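Long-range contacts in restriction endonuclease (Mycobacterium sp., PDB 4F0Q), which cleaves DNA that carries methylated cytosine, working as a tetrameric, modification-dependent restriction endonuclease: residues H109-Y114 / S205-V210; P154-F159 / A182-L187. All blocks are in the same frame, centred on the assembly; numbering follows the deposited sequence.

Contact 1 of 2, residues H109-Y114 / S205-V210; sequences HGHVRY and SLDLAV
Strand 111-114 runs antiparallel to strand 205-210, and their side chains sort onto two different faces. Backbone bonds tie Val112 with Leu208 and Tyr114 with Leu206 in both directions; the straightest, Tyr114 N to Leu206 O (2.9 Å, 168°), lies in the carbonyl plane. Where strand 205-210 ends, Val210 N reaches Gly110 O, just ahead of strand 111-114, from above the carbonyl plane. Gly110, with positive phi, brings its backbone close against Val210 at the G1 bulge it forms with His111 opposite Asp106, and a residue without a side chain suits that place.

Arg113 carries the polar face. Its CB leaves with CG anti to the backbone N, then bends at chi2 (68°) and chi3 (56°) fold the chain back over the neighbouring strand. Arg113 CD rests 3.3 Å from Ser205 OG, Arg113 NE makes a salt bridge of 2.6 Å to Asp207 OD1 on its syn lone pair, and Arg113 NH2 adds a weak bond to the same oxygen. His111 NE2 also donates to Asp207 OD1 (3.0 Å), the oxygen lying in the ring plane but the nitrogen standing above the carboxylate plane. A carboxylate suits this spot, since OD1 gathers donors from two residues; nearby cations probably keep it ionised.

On the other face Val112 CG2 meets Val210 CG2 at 4.0 Å, and Tyr114 CB touches Leu208 CD1. Leu208 and Val112 also pack on strand 156-166, and Leu206 on strand 175-193. Arg113 NH1 forms a salt bridge with Glu314 of the same chain, and Arg318 of the second subunit packs on His111 and Asp207.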
# COMPACT_ATOMS: atom_id res chain seq x y z
N HIS A 109 2.21 -19.78 6.23
CA HIS A 109 1.85 -19.07 5.01
C HIS A 109 2.32 -19.84 3.77
O HIS A 109 2.35 -19.29 2.67
CB HIS A 109 2.43 -17.66 5.01
CG HIS A 109 1.95 -16.82 6.16
ND1 HIS A 109 2.58 -16.80 7.38
CD2 HIS A 109 0.90 -15.97 6.26
CE1 HIS A 109 1.95 -15.98 8.19
NE2 HIS A 109 0.92 -15.46 7.54
N GLY A 110 2.68 -21.10 3.97
CA GLY A 110 3.02 -21.99 2.88
C GLY A 110 4.21 -21.57 2.04
O GLY A 110 4.28 -21.88 0.85
N HIS A 111 5.16 -20.86 2.65
CA HIS A 111 6.37 -20.47 1.93
C HIS A 111 7.63 -20.95 2.63
O HIS A 111 7.74 -20.89 3.86
CB HIS A 111 6.43 -18.95 1.74
CG HIS A 111 7.66 -18.49 1.02
ND1 HIS A 111 8.83 -18.17 1.67
CD2 HIS A 111 7.89 -18.30 -0.30
CE1 HIS A 111 9.73 -17.80 0.78
NE2 HIS A 111 9.19 -17.87 -0.43
N VAL A 112 8.59 -21.44 1.84
CA VAL A 112 9.88 -21.86 2.38
C VAL A 112 11.02 -21.33 1.52
O VAL A 112 11.08 -21.60 0.32
CB VAL A 112 9.99 -23.40 2.48
CG1 VAL A 112 11.39 -23.80 2.91
CG2 VAL A 112 8.96 -23.95 3.45
N ARG A 113 11.92 -20.57 2.13
CA ARG A 113 13.12 -20.09 1.46
C ARG A 113 14.23 -21.11 1.64
O ARG A 113 14.69 -21.34 2.76
CB ARG A 113 13.55 -18.74 2.03
CG ARG A 113 14.84 -18.19 1.44
CD ARG A 113 14.66 -17.80 -0.02
NE ARG A 113 13.58 -16.84 -0.20
CZ ARG A 113 13.71 -15.52 -0.05
NH1 ARG A 113 14.88 -15.01 0.29
NH2 ARG A 113 12.67 -14.73 -0.24
N TYR A 114 14.65 -21.73 0.55
CA TYR A 114 15.64 -22.81 0.62
C TYR A 114 16.89 -22.52 -0.21
O TYR A 114 16.79 -22.17 -1.38
CB TYR A 114 15.02 -24.14 0.21
CG TYR A 114 15.97 -25.31 0.31
CD1 TYR A 114 16.29 -25.86 1.54
CD2 TYR A 114 16.54 -25.86 -0.83
CE1 TYR A 114 17.17 -26.93 1.63
CE2 TYR A 114 17.41 -26.92 -0.75
CZ TYR A 114 17.72 -27.46 0.48
OH TYR A 114 18.59 -28.52 0.58
N SER A 205 19.13 -19.53 -4.52
CA SER A 205 18.11 -19.26 -3.51
C SER A 205 16.73 -19.51 -4.10
O SER A 205 16.40 -18.98 -5.16
CB SER A 205 18.22 -17.82 -3.00
OG SER A 205 17.28 -17.57 -1.98
N LEU A 206 15.93 -20.32 -3.41
CA LEU A 206 14.64 -20.75 -3.95
C LEU A 206 13.45 -20.36 -3.07
O LEU A 206 13.44 -20.62 -1.87
CB LEU A 206 14.64 -22.27 -4.18
CG LEU A 206 15.39 -22.85 -5.38
CD1 LEU A 206 16.90 -22.82 -5.19
CD2 LEU A 206 14.92 -24.27 -5.67
N ASP A 207 12.47 -19.73 -3.70
CA ASP A 207 11.17 -19.50 -3.08
C ASP A 207 10.27 -20.69 -3.38
O ASP A 207 9.90 -20.92 -4.54
CB ASP A 207 10.52 -18.22 -3.61
CG ASP A 207 11.18 -16.97 -3.08
OD1 ASP A 207 11.66 -16.99 -1.92
OD2 ASP A 207 11.22 -15.96 -3.82
N LEU A 208 9.93 -21.44 -2.34
CA LEU A 208 9.10 -22.63 -2.47
C LEU A 208 7.70 -22.40 -1.91
O LEU A 208 7.54 -21.78 -0.86
CB LEU A 208 9.75 -23.82 -1.76
CG LEU A 208 11.16 -24.21 -2.20
CD1 LEU A 208 11.66 -25.38 -1.38
CD2 LEU A 208 11.19 -24.54 -3.68
N ALA A 209 6.70 -22.90 -2.62
CA ALA A 209 5.32 -22.78 -2.20
C ALA A 209 4.76 -24.13 -1.76
O ALA A 209 4.49 -24.99 -2.59
CB ALA A 209 4.47 -22.20 -3.32
N VAL A 210 4.60 -24.30 -0.45
CA VAL A 210 4.01 -25.53 0.08
C VAL A 210 2.52 -25.57 -0.23
O VAL A 210 1.77 -24.69 0.19
CB VAL A 210 4.22 -25.63 1.60
CG1 VAL A 210 3.57 -26.89 2.14
CG2 VAL A 210 5.70 -25.61 1.94

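Contact 2 of 2, residues P154-F159 / A182-L187; sequences PPLFLF and AIIERL
Within 154-159 and 182-187 one antiparallel pair, Leu156 with Ala182, is formed, the short segments running at 108° to each other; the pairing carries on from Leu158 to Cys179 and Gly180. Leu156 N points to a lone pair of Ala182 O (3.2 Å, 154°), whereas the shorter return bond, Ala182 N to Leu156 O at 2.7 Å, comes from above the carbonyl plane and is more bent.

Ala182 is the small piece about which the larger ones fit. Its methyl is the whole side chain, and Ala182 CB fits into the corner formed by Leu156 CB (4.1 Å) and Leu158 CD1 (3.9 Å). A compact residue suits a place where two branched chains converge. Leu156 has an unusual chi1 of -93°, and from there its CD2 methyl crosses obliquely to meet CG1 of Ile184 at 3.9 Å. Ile184 holds CG1 anti to its carbonyl carbon, which brings this branch back toward Leu156 as the backbones separate.

Leu208 of strand 200-210 packs against both Leu156 and Ile184, and His142 of helix 130-142 also touches Leu156. This is the end of an antiparallel pairing in the mixed sheet of the N-terminal region, whose sequence family belongs to the PUA clan.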
# COMPACT_ATOMS: atom_id res chain seq x y z
N PRO A 154 8.81 -33.09 -10.62
CA PRO A 154 8.96 -33.81 -9.36
C PRO A 154 8.61 -32.94 -8.15
O PRO A 154 9.22 -31.89 -7.96
CB PRO A 154 10.44 -34.18 -9.33
CG PRO A 154 11.10 -33.13 -10.16
CD PRO A 154 10.12 -32.77 -11.23
N PRO A 155 7.62 -33.38 -7.35
CA PRO A 155 7.21 -32.67 -6.14
C PRO A 155 8.36 -32.54 -5.14
O PRO A 155 9.14 -33.47 -4.98
CB PRO A 155 6.12 -33.57 -5.56
CG PRO A 155 5.60 -34.33 -6.73
CD PRO A 155 6.78 -34.56 -7.62
N LEU A 156 8.45 -31.39 -4.48
CA LEU A 156 9.48 -31.18 -3.47
C LEU A 156 8.95 -31.45 -2.07
O LEU A 156 8.37 -30.57 -1.43
CB LEU A 156 10.06 -29.76 -3.56
CG LEU A 156 11.32 -29.58 -4.41
CD1 LEU A 156 11.06 -29.89 -5.88
CD2 LEU A 156 11.88 -28.17 -4.25
N PHE A 157 9.15 -32.68 -1.61
CA PHE A 157 8.74 -33.08 -0.26
C PHE A 157 9.74 -32.56 0.76
O PHE A 157 10.88 -33.02 0.82
CB PHE A 157 8.62 -34.60 -0.17
CG PHE A 157 7.31 -35.13 -0.67
CD1 PHE A 157 6.91 -34.91 -1.98
CD2 PHE A 157 6.48 -35.87 0.16
CE1 PHE A 157 5.71 -35.40 -2.44
CE2 PHE A 157 5.28 -36.36 -0.30
CZ PHE A 157 4.89 -36.13 -1.60
N LEU A 158 9.30 -31.61 1.58
CA LEU A 158 10.18 -30.97 2.55
C LEU A 158 10.22 -31.73 3.87
O LEU A 158 9.20 -32.18 4.37
CB LEU A 158 9.75 -29.52 2.78
CG LEU A 158 9.67 -28.66 1.52
CD1 LEU A 158 9.20 -27.25 1.85
CD2 LEU A 158 11.02 -28.63 0.81
N PHE A 159 11.42 -31.85 4.42
CA PHE A 159 11.62 -32.44 5.74
C PHE A 159 12.62 -31.61 6.52
O PHE A 159 13.51 -30.99 5.93
CB PHE A 159 12.12 -33.89 5.62
CG PHE A 159 11.15 -34.82 4.95
CD1 PHE A 159 10.18 -35.47 5.70
CD2 PHE A 159 11.21 -35.05 3.59
CE1 PHE A 159 9.28 -36.33 5.09
CE2 PHE A 159 10.31 -35.91 2.98
CZ PHE A 159 9.35 -36.55 3.73
N ALA A 182 6.14 -29.10 -2.05
CA ALA A 182 6.37 -27.72 -2.48
C ALA A 182 6.57 -27.57 -3.98
O ALA A 182 7.07 -28.48 -4.65
CB ALA A 182 7.54 -27.12 -1.72
N ILE A 183 6.18 -26.41 -4.50
CA ILE A 183 6.45 -26.05 -5.89
C ILE A 183 7.54 -24.98 -5.90
O ILE A 183 7.52 -24.06 -5.09
CB ILE A 183 5.20 -25.45 -6.56
CG1 ILE A 183 4.00 -26.39 -6.40
CG2 ILE A 183 5.46 -25.17 -8.04
CD1 ILE A 183 2.74 -25.87 -7.04
N ILE A 184 8.50 -25.12 -6.81
CA ILE A 184 9.51 -24.09 -6.97
C ILE A 184 8.87 -22.84 -7.58
O ILE A 184 8.68 -22.76 -8.79
CB ILE A 184 10.68 -24.56 -7.86
CG1 ILE A 184 11.35 -25.79 -7.25
CG2 ILE A 184 11.70 -23.44 -8.04
CD1 ILE A 184 12.55 -26.28 -8.02
N GLU A 185 8.54 -21.88 -6.72
CA GLU A 185 7.91 -20.65 -7.18
C GLU A 185 8.93 -19.71 -7.79
O GLU A 185 8.66 -19.04 -8.79
CB GLU A 185 7.18 -19.95 -6.03
CG GLU A 185 6.43 -18.70 -6.45
CD GLU A 185 5.75 -18.01 -5.29
OE1 GLU A 185 6.16 -18.23 -4.14
OE2 GLU A 185 4.79 -17.24 -5.54
N ARG A 186 10.12 -19.67 -7.20
CA ARG A 186 11.19 -18.84 -7.76
C ARG A 186 12.57 -19.46 -7.52
O ARG A 186 12.79 -20.15 -6.53
CB ARG A 186 11.13 -17.42 -7.18
CG ARG A 186 11.97 -16.41 -7.94
CD ARG A 186 11.63 -14.98 -7.53
NE ARG A 186 11.94 -14.71 -6.13
CZ ARG A 186 11.87 -13.51 -5.57
NH1 ARG A 186 11.49 -12.46 -6.28
NH2 ARG A 186 12.17 -13.36 -4.28
N LEU A 187 13.48 -19.24 -8.46
CA LEU A 187 14.86 -19.70 -8.32
C LEU A 187 15.80 -18.61 -8.81
O LEU A 187 15.79 -18.26 -9.99
CB LEU A 187 15.08 -21.00 -9.10
CG LEU A 187 16.37 -21.78 -8.85
CD1 LEU A 187 16.15 -23.26 -9.07
CD2 LEU A 187 17.51 -21.29 -9.74

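In the fold
Both contacts are buried and belong to one mixed sheet, with contact 2 nested inside the chain loop that contact 1 closes. Strands 175-193 and 200-210, successive in the chain and adjacent in the sheet, join them: Ala209 N probably bonds to Ile183 O, and Asp207 OD2 takes a salt bridge from Arg186 NE. Contact 1 is a continuous strand pairing, apolar on one face and charged on the other; contact 2 holds one residue pair of a longer strand pairing, with aliphatic side-chain packing. Leu208 brings the two apolar sets together. Both also reach the second subunit, contact 2 for instance through Glu185, which forms a salt bridge with Arg313 of that subunit.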